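Local coordinates for protein transcriptional regulator AcuR (Rhodobacter sphaeroides 2.4.1, PDB 3BRU) that represses transcription of its own operon as a TetR-family DNA-binding regulator, probably by binding two operator sequences in the promoter, at residues Lys46-Val51 / Asn73-Gly78; His122-Gly127 / Leu200-Leu205; Ser34-Gly39 / Leu79-Ala84; Asp94-Asp99 / Leu108-Arg113. All coordinates share one frame; numbering follows the deposited sequence.

Interaction 1: residues Lys46-Val51 / Asn73-Gly78; sequences KGYSSV and NKADFG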
loop_
_atom_site.group_PDB
_atom_site.type_symbol
_atom_site.label_atom_id
_atom_site.label_comp_id
_atom_site.label_asym_id
_atom_site.label_seq_id
_atom_site.Cartn_x
_atom_site.Cartn_y
_atom_site.Cartn_z
ATOM N N LYS A 46 -8.201 5.679 -9.383
ATOM C CA LYS A 46 -8.773 4.331 -9.312
ATOM C C LYS A 46 -7.610 3.335 -9.386
ATOM O O LYS A 46 -6.818 3.239 -8.459
ATOM C CB LYS A 46 -9.818 4.106 -10.406
ATOM C CG LYS A 46 -10.909 5.123 -10.341
ATOM C CD LYS A 46 -12.240 4.609 -10.813
ATOM C CE LYS A 46 -12.430 4.849 -12.301
ATOM N NZ LYS A 46 -13.683 4.186 -12.754
ATOM N N GLY A 47 -7.472 2.622 -10.474
ATOM C CA GLY A 47 -6.293 1.822 -10.683
ATOM C C GLY A 47 -6.442 1.240 -12.067
ATOM O O GLY A 47 -7.421 1.532 -12.777
ATOM N N TYR A 48 -5.480 0.409 -12.453
ATOM C CA TYR A 48 -5.469 -0.211 -13.769
ATOM C C TYR A 48 -6.667 -1.137 -14.033
ATOM O O TYR A 48 -7.341 -0.967 -15.059
ATOM C CB TYR A 48 -4.149 -0.936 -13.943
ATOM C CG TYR A 48 -3.938 -1.612 -15.259
ATOM C CD1 TYR A 48 -3.207 -0.979 -16.258
ATOM C CD2 TYR A 48 -4.446 -2.903 -15.511
ATOM C CE1 TYR A 48 -2.967 -1.614 -17.476
ATOM C CE2 TYR A 48 -4.198 -3.549 -16.734
ATOM C CZ TYR A 48 -3.448 -2.890 -17.701
ATOM O OH TYR A 48 -3.200 -3.451 -18.925
ATOM N N SER A 49 -6.940 -2.079 -13.119
ATOM C CA SER A 49 -8.076 -3.026 -13.258
ATOM C C SER A 49 -9.465 -2.377 -13.404
ATOM O O SER A 49 -10.363 -2.984 -13.957
ATOM C CB SER A 49 -8.160 -4.023 -12.085
ATOM O OG SER A 49 -6.899 -4.546 -11.705
ATOM N N SER A 50 -9.619 -1.153 -12.886
ATOM C CA SER A 50 -10.888 -0.425 -12.839
ATOM C C SER A 50 -11.151 0.404 -14.085
ATOM O O SER A 50 -12.267 0.849 -14.340
ATOM C CB SER A 50 -10.845 0.544 -11.663
ATOM O OG SER A 50 -11.635 0.045 -10.614
ATOM N N VAL A 51 -10.104 0.658 -14.843
ATOM C CA VAL A 51 -10.200 1.664 -15.867
ATOM C C VAL A 51 -10.001 1.048 -17.243
ATOM O O VAL A 51 -8.923 0.522 -17.539
ATOM C CB VAL A 51 -9.177 2.792 -15.602
ATOM C CG1 VAL A 51 -9.205 3.809 -16.708
ATOM C CG2 VAL A 51 -9.479 3.458 -14.260
ATOM N N ASN A 73 -1.933 -1.738 -27.119
ATOM C CA ASN A 73 -3.020 -2.182 -26.249
ATOM C C ASN A 73 -2.925 -1.469 -24.896
ATOM O O ASN A 73 -1.979 -0.694 -24.649
ATOM C CB ASN A 73 -2.982 -3.712 -26.049
ATOM C CG ASN A 73 -1.564 -4.256 -25.779
ATOM O OD1 ASN A 73 -0.719 -3.623 -25.139
ATOM N ND2 ASN A 73 -1.304 -5.434 -26.287
ATOM N N LYS A 74 -3.897 -1.760 -24.028
ATOM C CA LYS A 74 -3.929 -1.244 -22.652
ATOM C C LYS A 74 -2.606 -1.504 -21.885
ATOM O O LYS A 74 -2.122 -0.641 -21.168
ATOM C CB LYS A 74 -5.144 -1.828 -21.924
ATOM C CG LYS A 74 -5.593 -1.067 -20.706
ATOM C CD LYS A 74 -6.229 -2.028 -19.669
ATOM C CE LYS A 74 -6.969 -1.297 -18.571
ATOM N NZ LYS A 74 -7.743 -2.277 -17.668
ATOM N N ALA A 75 -2.013 -2.680 -22.063
ATOM C CA ALA A 75 -0.754 -3.008 -21.386
ATOM C C ALA A 75 0.411 -2.111 -21.829
ATOM O O ALA A 75 1.209 -1.704 -21.006
ATOM C CB ALA A 75 -0.408 -4.499 -21.555
ATOM N N ASP A 76 0.503 -1.796 -23.112
ATOM C CA ASP A 76 1.574 -0.955 -23.650
ATOM C C ASP A 76 1.383 0.498 -23.180
ATOM O O ASP A 76 2.347 1.198 -22.855
ATOM C CB ASP A 76 1.551 -1.040 -25.185
ATOM C CG ASP A 76 2.813 -0.431 -25.851
ATOM O OD1 ASP A 76 3.928 -0.663 -25.317
ATOM O OD2 ASP A 76 2.707 0.263 -26.919
ATOM N N PHE A 77 0.123 0.935 -23.166
ATOM C CA PHE A 77 -0.316 2.172 -22.519
ATOM C C PHE A 77 0.036 2.306 -21.035
ATOM O O PHE A 77 0.660 3.304 -20.627
ATOM C CB PHE A 77 -1.823 2.342 -22.712
ATOM C CG PHE A 77 -2.359 3.662 -22.235
ATOM C CD1 PHE A 77 -1.801 4.853 -22.645
ATOM C CD2 PHE A 77 -3.445 3.713 -21.377
ATOM C CE1 PHE A 77 -2.321 6.056 -22.241
ATOM C CE2 PHE A 77 -3.950 4.911 -20.951
ATOM C CZ PHE A 77 -3.402 6.076 -21.394
ATOM N N GLY A 78 -0.390 1.341 -20.225
ATOM C CA GLY A 78 0.056 1.247 -18.838
ATOM C C GLY A 78 1.568 1.373 -18.609
ATOM O O GLY A 78 1.984 2.082 -17.697
#

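Interaction 2: residues His122-Gly127 / Leu200-Leu205; sequences HGFRRG and LRPDPL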
loop_
_atom_site.group_PDB
_atom_site.type_symbol
_atom_site.label_atom_id
_atom_site.label_comp_id
_atom_site.label_asym_id
_atom_site.label_seq_id
_atom_site.Cartn_x
_atom_site.Cartn_y
_atom_site.Cartn_z
ATOM N N HIS A 122 -6.406 17.728 -4.855
ATOM C CA HIS A 122 -7.507 16.941 -5.352
ATOM C C HIS A 122 -8.176 16.201 -4.230
ATOM O O HIS A 122 -8.595 15.073 -4.405
ATOM C CB HIS A 122 -7.039 15.976 -6.455
ATOM C CG HIS A 122 -6.289 16.655 -7.556
ATOM N ND1 HIS A 122 -6.903 17.491 -8.475
ATOM C CD2 HIS A 122 -4.962 16.679 -7.847
ATOM C CE1 HIS A 122 -5.987 17.992 -9.291
ATOM N NE2 HIS A 122 -4.803 17.508 -8.937
ATOM N N GLY A 123 -8.289 16.852 -3.086
ATOM C CA GLY A 123 -8.906 16.281 -1.888
ATOM C C GLY A 123 -8.398 14.930 -1.375
ATOM O O GLY A 123 -9.172 14.200 -0.765
ATOM N N PHE A 124 -7.120 14.591 -1.611
ATOM C CA PHE A 124 -6.563 13.259 -1.245
ATOM C C PHE A 124 -7.198 12.082 -1.973
ATOM O O PHE A 124 -7.091 10.961 -1.510
ATOM C CB PHE A 124 -6.534 13.033 0.276
ATOM C CG PHE A 124 -5.720 14.071 0.991
ATOM C CD1 PHE A 124 -4.349 13.902 1.155
ATOM C CD2 PHE A 124 -6.306 15.255 1.418
ATOM C CE1 PHE A 124 -3.575 14.894 1.745
ATOM C CE2 PHE A 124 -5.543 16.252 2.014
ATOM C CZ PHE A 124 -4.165 16.054 2.172
ATOM N N ARG A 125 -7.831 12.335 -3.116
ATOM C CA ARG A 125 -8.446 11.298 -3.937
ATOM C C ARG A 125 -7.424 10.624 -4.875
ATOM O O ARG A 125 -7.691 9.565 -5.430
ATOM C CB ARG A 125 -9.597 11.897 -4.750
ATOM C CG ARG A 125 -10.833 12.240 -3.911
ATOM C CD ARG A 125 -11.972 12.804 -4.775
ATOM N NE ARG A 125 -11.531 14.019 -5.496
ATOM C CZ ARG A 125 -11.751 15.293 -5.134
ATOM N NH1 ARG A 125 -12.453 15.615 -4.039
ATOM N NH2 ARG A 125 -11.252 16.264 -5.895
ATOM N N ARG A 126 -6.252 11.236 -5.035
ATOM C CA ARG A 126 -5.243 10.720 -5.938
ATOM C C ARG A 126 -3.965 10.371 -5.209
ATOM O O ARG A 126 -3.372 11.195 -4.478
ATOM C CB ARG A 126 -4.935 11.729 -7.037
ATOM C CG ARG A 126 -6.075 11.965 -8.017
ATOM C CD ARG A 126 -5.613 12.915 -9.136
ATOM N NE ARG A 126 -6.785 13.360 -9.877
ATOM C CZ ARG A 126 -6.800 14.428 -10.665
ATOM N NH1 ARG A 126 -5.696 15.153 -10.820
ATOM N NH2 ARG A 126 -7.920 14.774 -11.290
ATOM N N GLY A 127 -3.525 9.140 -5.428
ATOM C CA GLY A 127 -2.351 8.636 -4.752
ATOM C C GLY A 127 -1.176 8.473 -5.678
ATOM O O GLY A 127 -1.039 9.179 -6.694
ATOM N N LEU A 200 -9.111 10.102 3.195
ATOM C CA LEU A 200 -9.308 11.418 2.568
ATOM C C LEU A 200 -8.837 12.557 3.453
ATOM O O LEU A 200 -9.577 13.514 3.638
ATOM C CB LEU A 200 -10.775 11.623 2.130
ATOM C CG LEU A 200 -11.249 10.583 1.119
ATOM C CD1 LEU A 200 -12.750 10.687 0.862
ATOM C CD2 LEU A 200 -10.439 10.715 -0.188
ATOM N N ARG A 201 -7.633 12.418 4.015
ATOM C CA ARG A 201 -7.039 13.417 4.900
ATOM C C ARG A 201 -5.520 13.191 5.066
ATOM O O ARG A 201 -5.021 12.084 4.830
ATOM C CB ARG A 201 -7.719 13.379 6.267
ATOM C CG ARG A 201 -7.465 12.095 7.046
ATOM C CD ARG A 201 -8.391 12.011 8.227
ATOM N NE ARG A 201 -8.043 10.885 9.081
ATOM C CZ ARG A 201 -8.419 10.759 10.350
ATOM N NH1 ARG A 201 -9.166 11.703 10.926
ATOM N NH2 ARG A 201 -8.035 9.690 11.041
ATOM N N PRO A 202 -4.768 14.236 5.482
ATOM C CA PRO A 202 -3.306 14.044 5.552
ATOM C C PRO A 202 -2.785 13.364 6.825
ATOM O O PRO A 202 -1.606 13.074 6.912
ATOM C CB PRO A 202 -2.776 15.472 5.438
ATOM C CG PRO A 202 -3.810 16.299 6.126
ATOM C CD PRO A 202 -5.154 15.610 5.864
ATOM N N ASP A 203 -3.658 13.062 7.780
ATOM C CA ASP A 203 -3.248 12.528 9.080
ATOM C C ASP A 203 -2.274 11.347 9.041
ATOM O O ASP A 203 -1.326 11.352 9.816
ATOM C CB ASP A 203 -4.471 12.162 9.921
ATOM C CG ASP A 203 -5.484 13.307 9.996
ATOM O OD1 ASP A 203 -5.640 14.042 8.982
ATOM O OD2 ASP A 203 -6.134 13.461 11.071
ATOM N N PRO A 204 -2.530 10.322 8.181
ATOM C CA PRO A 204 -1.579 9.196 8.102
ATOM C C PRO A 204 -0.196 9.596 7.598
ATOM O O PRO A 204 0.787 8.930 7.944
ATOM C CB PRO A 204 -2.252 8.230 7.120
ATOM C CG PRO A 204 -3.696 8.629 7.115
ATOM C CD PRO A 204 -3.686 10.105 7.281
ATOM N N LEU A 205 -0.124 10.663 6.794
ATOM C CA LEU A 205 1.126 11.199 6.355
ATOM C C LEU A 205 1.898 11.752 7.533
ATOM O O LEU A 205 3.097 11.475 7.650
ATOM C CB LEU A 205 0.916 12.303 5.302
ATOM C CG LEU A 205 0.129 11.914 4.048
ATOM C CD1 LEU A 205 0.041 13.122 3.098
ATOM C CD2 LEU A 205 0.765 10.693 3.367
#

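Interaction 3: residues Ser34-Gly39 / Leu79-Ala84; sequences SLIRAG and LALIEA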
loop_
_atom_site.group_PDB
_atom_site.type_symbol
_atom_site.label_atom_id
_atom_site.label_comp_id
_atom_site.label_asym_id
_atom_site.label_seq_id
_atom_site.Cartn_x
_atom_site.Cartn_y
_atom_site.Cartn_z
ATOM N N SER A 34 -2.936 14.225 -24.136
ATOM C CA SER A 34 -4.270 14.072 -23.581
ATOM C C SER A 34 -4.428 12.661 -23.034
ATOM O O SER A 34 -5.027 12.476 -21.969
ATOM C CB SER A 34 -5.361 14.296 -24.627
ATOM O OG SER A 34 -5.267 15.584 -25.156
ATOM N N LEU A 35 -3.925 11.678 -23.786
ATOM C CA LEU A 35 -3.994 10.258 -23.419
ATOM C C LEU A 35 -3.218 10.017 -22.130
ATOM O O LEU A 35 -3.773 9.465 -21.175
ATOM C CB LEU A 35 -3.500 9.369 -24.550
ATOM C CG LEU A 35 -4.482 9.271 -25.725
ATOM C CD1 LEU A 35 -3.874 8.490 -26.903
ATOM C CD2 LEU A 35 -5.887 8.722 -25.342
ATOM N N ILE A 36 -1.971 10.493 -22.078
ATOM C CA ILE A 36 -1.147 10.340 -20.889
ATOM C C ILE A 36 -1.791 11.006 -19.659
ATOM O O ILE A 36 -1.888 10.376 -18.582
ATOM C CB ILE A 36 0.242 10.886 -21.147
ATOM C CG1 ILE A 36 0.940 10.053 -22.241
ATOM C CG2 ILE A 36 1.053 11.003 -19.827
ATOM C CD1 ILE A 36 1.422 8.649 -21.820
ATOM N N ARG A 37 -2.236 12.259 -19.831
ATOM C CA ARG A 37 -2.955 13.004 -18.802
ATOM C C ARG A 37 -4.136 12.216 -18.218
ATOM O O ARG A 37 -4.227 12.024 -16.985
ATOM C CB ARG A 37 -3.490 14.317 -19.354
ATOM C CG ARG A 37 -4.402 15.043 -18.347
ATOM C CD ARG A 37 -3.650 16.093 -17.528
ATOM N NE ARG A 37 -2.328 15.662 -17.053
ATOM C CZ ARG A 37 -2.013 15.429 -15.773
ATOM N NH1 ARG A 37 -2.933 15.589 -14.823
ATOM N NH2 ARG A 37 -0.773 15.059 -15.438
ATOM N N ALA A 38 -5.047 11.789 -19.093
ATOM C CA ALA A 38 -6.194 11.044 -18.687
ATOM C C ALA A 38 -5.765 9.736 -18.032
ATOM O O ALA A 38 -6.408 9.280 -17.114
ATOM C CB ALA A 38 -7.093 10.775 -19.899
ATOM N N GLY A 39 -4.690 9.113 -18.519
ATOM C CA GLY A 39 -4.196 7.886 -17.945
ATOM C C GLY A 39 -3.739 8.089 -16.525
ATOM O O GLY A 39 -4.165 7.327 -15.634
ATOM N N LEU A 79 2.407 0.703 -19.412
ATOM C CA LEU A 79 3.870 0.864 -19.299
ATOM C C LEU A 79 4.388 2.238 -19.669
ATOM O O LEU A 79 5.341 2.726 -19.073
ATOM C CB LEU A 79 4.613 -0.188 -20.126
ATOM C CG LEU A 79 4.523 -1.626 -19.603
ATOM C CD1 LEU A 79 4.929 -2.604 -20.706
ATOM C CD2 LEU A 79 5.398 -1.805 -18.381
ATOM N N ALA A 80 3.775 2.849 -20.671
ATOM C CA ALA A 80 4.047 4.226 -21.039
ATOM C C ALA A 80 3.692 5.173 -19.900
ATOM O O ALA A 80 4.372 6.183 -19.710
ATOM C CB ALA A 80 3.261 4.626 -22.318
ATOM N N LEU A 81 2.610 4.878 -19.173
ATOM C CA LEU A 81 2.217 5.724 -18.035
ATOM C C LEU A 81 3.213 5.632 -16.907
ATOM O O LEU A 81 3.471 6.623 -16.275
ATOM C CB LEU A 81 0.805 5.418 -17.508
ATOM C CG LEU A 81 -0.348 5.676 -18.464
ATOM C CD1 LEU A 81 -1.637 5.087 -17.884
ATOM C CD2 LEU A 81 -0.487 7.158 -18.770
ATOM N N ILE A 82 3.726 4.435 -16.639
ATOM C CA ILE A 82 4.780 4.263 -15.643
ATOM C C ILE A 82 6.043 5.065 -16.044
ATOM O O ILE A 82 6.598 5.784 -15.217
ATOM C CB ILE A 82 5.143 2.770 -15.431
ATOM C CG1 ILE A 82 4.006 2.000 -14.783
ATOM C CG2 ILE A 82 6.414 2.616 -14.601
ATOM C CD1 ILE A 82 4.142 0.477 -15.047
ATOM N N GLU A 83 6.483 4.950 -17.300
ATOM C CA GLU A 83 7.603 5.777 -17.806
ATOM C C GLU A 83 7.332 7.273 -17.693
ATOM O O GLU A 83 8.240 8.041 -17.390
ATOM C CB GLU A 83 7.979 5.410 -19.237
ATOM C CG GLU A 83 8.597 4.037 -19.329
ATOM C CD GLU A 83 8.597 3.417 -20.752
ATOM O OE1 GLU A 83 7.810 3.852 -21.649
ATOM O OE2 GLU A 83 9.405 2.472 -20.974
ATOM N N ALA A 84 6.086 7.692 -17.891
ATOM C CA ALA A 84 5.764 9.133 -17.798
ATOM C C ALA A 84 5.822 9.617 -16.355
ATOM O O ALA A 84 6.353 10.705 -16.072
ATOM C CB ALA A 84 4.387 9.447 -18.426
#

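Interaction 4: residues Asp94-Asp99 / Leu108-Arg113; sequences DQAFLD and LRLFTR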
loop_
_atom_site.group_PDB
_atom_site.type_symbol
_atom_site.label_atom_id
_atom_site.label_comp_id
_atom_site.label_asym_id
_atom_site.label_seq_id
_atom_site.Cartn_x
_atom_site.Cartn_y
_atom_site.Cartn_z
ATOM N N ASP A 94 13.859 16.168 -7.578
ATOM C CA ASP A 94 14.981 17.046 -7.891
ATOM C C ASP A 94 14.880 18.329 -7.087
ATOM O O ASP A 94 15.887 18.844 -6.594
ATOM C CB ASP A 94 14.989 17.413 -9.373
ATOM C CG ASP A 94 15.509 16.283 -10.253
ATOM O OD1 ASP A 94 16.078 15.296 -9.712
ATOM O OD2 ASP A 94 15.344 16.363 -11.495
ATOM N N GLN A 95 13.650 18.836 -6.969
ATOM C CA GLN A 95 13.379 20.097 -6.275
ATOM C C GLN A 95 13.798 19.984 -4.811
ATOM O O GLN A 95 14.467 20.884 -4.287
ATOM C CB GLN A 95 11.909 20.488 -6.399
ATOM C CG GLN A 95 11.743 21.781 -7.067
ATOM C CD GLN A 95 10.291 22.224 -7.212
ATOM O OE1 GLN A 95 9.925 23.306 -6.771
ATOM N NE2 GLN A 95 9.475 21.412 -7.861
ATOM N N ALA A 96 13.427 18.861 -4.186
ATOM C CA ALA A 96 13.711 18.607 -2.786
ATOM C C ALA A 96 15.157 18.116 -2.590
ATOM O O ALA A 96 15.983 18.812 -1.970
ATOM C CB ALA A 96 12.703 17.625 -2.206
ATOM N N PHE A 97 15.477 16.955 -3.159
ATOM C CA PHE A 97 16.754 16.277 -2.901
ATOM C C PHE A 97 17.976 17.033 -3.393
ATOM O O PHE A 97 19.058 16.871 -2.809
ATOM C CB PHE A 97 16.761 14.869 -3.504
ATOM C CG PHE A 97 15.937 13.857 -2.741
ATOM C CD1 PHE A 97 14.946 14.256 -1.838
ATOM C CD2 PHE A 97 16.134 12.487 -2.960
ATOM C CE1 PHE A 97 14.182 13.301 -1.125
ATOM C CE2 PHE A 97 15.378 11.534 -2.270
ATOM C CZ PHE A 97 14.397 11.938 -1.351
ATOM N N LEU A 98 17.827 17.828 -4.463
ATOM C CA LEU A 98 18.964 18.586 -5.017
ATOM C C LEU A 98 19.064 20.053 -4.553
ATOM O O LEU A 98 19.935 20.800 -5.025
ATOM C CB LEU A 98 19.011 18.519 -6.548
ATOM C CG LEU A 98 19.062 17.161 -7.247
ATOM C CD1 LEU A 98 19.386 17.426 -8.667
ATOM C CD2 LEU A 98 20.084 16.196 -6.648
ATOM N N ASP A 99 18.197 20.454 -3.623
ATOM C CA ASP A 99 18.244 21.805 -3.032
ATOM C C ASP A 99 19.386 21.961 -2.017
ATOM O O ASP A 99 19.254 21.541 -0.858
ATOM C CB ASP A 99 16.904 22.205 -2.374
ATOM C CG ASP A 99 16.874 23.700 -1.939
ATOM O OD1 ASP A 99 17.948 24.344 -1.853
ATOM O OD2 ASP A 99 15.782 24.251 -1.676
ATOM N N LEU A 108 14.366 16.039 2.908
ATOM C CA LEU A 108 13.412 14.941 2.994
ATOM C C LEU A 108 12.055 15.444 3.512
ATOM O O LEU A 108 11.030 15.035 3.030
ATOM C CB LEU A 108 13.967 13.777 3.836
ATOM C CG LEU A 108 13.016 12.560 3.910
ATOM C CD1 LEU A 108 12.850 11.861 2.548
ATOM C CD2 LEU A 108 13.407 11.545 5.020
ATOM N N ARG A 109 12.077 16.328 4.498
ATOM C CA ARG A 109 10.861 16.950 5.039
ATOM C C ARG A 109 10.185 17.850 4.012
ATOM O O ARG A 109 8.966 17.877 3.952
ATOM C CB ARG A 109 11.169 17.737 6.309
ATOM C CG ARG A 109 11.554 16.819 7.479
ATOM C CD ARG A 109 11.757 17.588 8.811
ATOM N NE ARG A 109 13.180 17.708 9.188
ATOM C CZ ARG A 109 13.928 18.819 9.096
ATOM N NH1 ARG A 109 15.208 18.793 9.477
ATOM N NH2 ARG A 109 13.417 19.966 8.621
ATOM N N LEU A 110 10.974 18.553 3.187
ATOM C CA LEU A 110 10.418 19.333 2.074
ATOM C C LEU A 110 9.655 18.461 1.062
ATOM O O LEU A 110 8.549 18.793 0.691
ATOM C CB LEU A 110 11.488 20.189 1.383
ATOM C CG LEU A 110 10.993 21.006 0.178
ATOM C CD1 LEU A 110 9.976 22.135 0.559
ATOM C CD2 LEU A 110 12.156 21.597 -0.537
ATOM N N PHE A 111 10.246 17.343 0.646
ATOM C CA PHE A 111 9.592 16.407 -0.259
ATOM C C PHE A 111 8.228 15.935 0.241
ATOM O O PHE A 111 7.243 15.952 -0.511
ATOM C CB PHE A 111 10.476 15.196 -0.583
ATOM C CG PHE A 111 9.677 14.010 -1.064
ATOM C CD1 PHE A 111 9.163 13.982 -2.350
ATOM C CD2 PHE A 111 9.385 12.952 -0.203
ATOM C CE1 PHE A 111 8.389 12.921 -2.776
ATOM C CE2 PHE A 111 8.620 11.889 -0.613
ATOM C CZ PHE A 111 8.118 11.863 -1.895
ATOM N N THR A 112 8.164 15.511 1.491
ATOM C CA THR A 112 6.899 15.029 2.086
ATOM C C THR A 112 5.843 16.121 2.272
ATOM O O THR A 112 4.644 15.864 2.187
ATOM C CB THR A 112 7.100 14.258 3.424
ATOM O OG1 THR A 112 7.650 15.135 4.404
ATOM C CG2 THR A 112 8.005 13.073 3.227
ATOM N N ARG A 113 6.314 17.332 2.498
ATOM C CA ARG A 113 5.482 18.512 2.576
ATOM C C ARG A 113 4.842 18.852 1.215
ATOM O O ARG A 113 3.631 19.056 1.126
ATOM C CB ARG A 113 6.339 19.643 3.131
ATOM C CG ARG A 113 5.609 20.925 3.452
ATOM C CD ARG A 113 6.342 21.674 4.574
ATOM N NE ARG A 113 5.632 22.851 5.097
ATOM C CZ ARG A 113 4.318 23.116 4.993
ATOM N NH1 ARG A 113 3.841 24.258 5.509
ATOM N NH2 ARG A 113 3.474 22.280 4.375
#

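Interaction 1: residues Lys46-Val51 / Asn73-Gly78
Lys74 reaches across from the first turn of its helix and lays the far half of its side chain over the ring of Tyr48. Lys74 NZ donates a hydrogen bond to Tyr48 O at 2.9 Å. The ammonium comes in from above the carbonyl plane, about 40° out of it. Tyr48 O also accepts from Val51 N, which closes a type I turn from Tyr48 to Val51, and the two donors arrive from opposite faces of the carbonyl, so the oxygen is gripped twice.

The ring contacts use the same lysine. CE lies over the centre of the Tyr48 ring, 4.0 Å from the centroid in a CH-pi contact, and NZ makes a cation-pi contact at 4.2 Å from that centroid. CG of Tyr48 is anti to the backbone N (chi1 -178°), which carries the ring toward helix 74-97. Van der Waals contacts finish the interface: Tyr48 OH touches Lys74 CD at 3.4 Å and Ala75 CB at 4.0 Å, while Gly78 CA sits at the ring edge, where a side chain would be tight against CE1.

Asn73 caps the helix through OD1, which accepts from Asp76 N. Through the lysine and the tyrosine the loop between helix 31-45 and helix 53-60 is fastened to the start of helix 74-97, with Phe144 edge-to-face with Tyr48, and Val51 lodged against Ile56, His42 and Leu43.

Interaction 2: residues His122-Gly127 / Leu200-Leu205
Gly123 meets Leu200 through its carbonyl, with Gly123 O 3.8 Å from Leu200 CD2. This glycine, with positive phi, is the C-prime residue of the Schellman motif that ends helix 104-120, and it sits within a type I' turn from His122 to Arg125 that turns the next side chain onto the other segment.

Phe124 carries most of the contact. CG is anti to its own carbonyl carbon (chi1 -59°), which directs it at the other segment; the ring's face then lies against the backbone joining Arg201 to Pro202: Arg201 C is over the ring centre, 4.0 Å above the plane, and Pro202 N lies nearer the rim. The side chains of Pro202 and Phe124 cross at about a right angle, with Pro202 CB 3.6 Å from Phe124 CZ. At the ring edge Leu205 CD1 approaches Phe124 CE1 to 4.2 Å. Leu200 CD2 rests 3.6 Å from Phe124 O. An alanine in place of Phe124 would probably leave the Arg201-Pro202 peptide and the proline ring without their apolar cover and open a gap beside Leu205.

Arg125 adds only its aliphatic part, CG standing 4.0 Å from Leu200 CD2. Farther out, Met119 of helix 104-120 also packs on Phe124, Trp189 of helix 178-199 on Leu205, and Arg145 of the second subunit on Leu200. The contact is thus held by an aromatic face on a peptide and a proline ring, with leucine methyls beside it, so its strength is likely to rest on shape and on the exclusion of water rather than on directed polar bonds.

Interaction 3: residues Ser34-Gly39 / Leu79-Ala84
Ile36 and Leu81 meet without any aromatic ring between them, and the flat groups at hand are backbone peptides: Leu81 CD2 comes 3.5 Å from Ile36 O, and Leu81 CD1 rests 3.8 Å from Gly39 CA and 3.9 Å from Gly39 C. Both methyls of Leu81 thus rest on Gly39, CD2 lying 3.9 Å from Gly39 CA as well as reaching Ile36 O. Gly39 makes room for this, since a CB there would clash with Leu81 CD2.

The side chains of Ile36 and Leu81 run antiparallel, each passing alongside the other. In the isoleucine CG1 is anti to the carbonyl carbon (chi1 -64°), and its terminal CD1 touches Leu81 CD2 at 3.9 Å. The other branch, CG2, is anti to the backbone N and meets Ala84 CB, also at 3.9 Å, while Ala80 CB is a looser neighbour of CD1. Replacing Leu81 by an alanine would probably leave a gap over Gly39 and deprive Ile36 CD1 of its nearest methyl partner.

The axes of the two short helical segments approach to 10.1 Å at 85°, nearly square, consistent with a small interface centred on Ile36 and Leu81. Behind it, Leu35 packs on Ile56, Leu57 and Ala60 of helix 53-60, and Ile82 faces Leu148 and Val151 of helix 143-167. This crossing of helix 31-45 with helix 74-97 belongs to the helical DNA-binding domain of TetR-family regulators, where the first helix packs across the helix that leads into the C-terminal domain.

Interaction 4: residues Asp94-Asp99 / Leu108-Arg113
Ala96 and Phe111 meet where helix 74-97 ends and the chain returns as helix 104-120, two helices in succession joined by a short loop. Their CA atoms come within 5.3 Å, a close approach consistent with the small side chain of Ala96. Ala96 CB presses on Phe111 CB at 3.7 Å and on Phe111 N at 3.8 Å. On the same alanine, Leu110 CD2 lies 4.1 Å from Ala96 CA.

In the TetR fold the helix that ends here runs out of the DNA-binding region into the C-terminal domain, and this contact fixes its far end to the first helix of the Tetracyclin repressor-like C-terminal region. Helix 143-167 lines one flank, where Phe97 packs on Arg158, Thr159 and Leu162.

Phe97 and Leu108 run alongside each other with the same heading, with Phe97 CE1 4.2 Å from Leu108 CD1. CE1 also meets Phe111 CB at 4.2 Å, the two phenylalanine side chains crossing obliquely. Phe111 thus touches through its backbone and CB: with CG anti to the backbone N (chi1 159°), its ring turns off toward Phe89, Leu92 and Leu93 of helix 74-97 and toward Phe185 and Trp189 of helix 178-199. Leu108 likewise meets Phe163 and Phe185.

How the interactions relate
From the N terminus, interaction 3 opens first and closes last of the first pair: its loop, from helix 31-45 to helix 74-97, encloses the shorter loop of interaction 1, which starts in the turn after helix 31-45. The two touch, Phe77 CZ lying 3.4 Å from Leu35 O, and together they set the start of helix 74-97 in the DNA-binding domain. Interaction 4 follows in series at the other end of that helix, its centre about 30 Å from that of interaction 1, and closes a small loop onto helix 104-120. Interaction 2 comes last and spans the C-terminal domain, from the end of helix 104-120 to the start of helix 203-212.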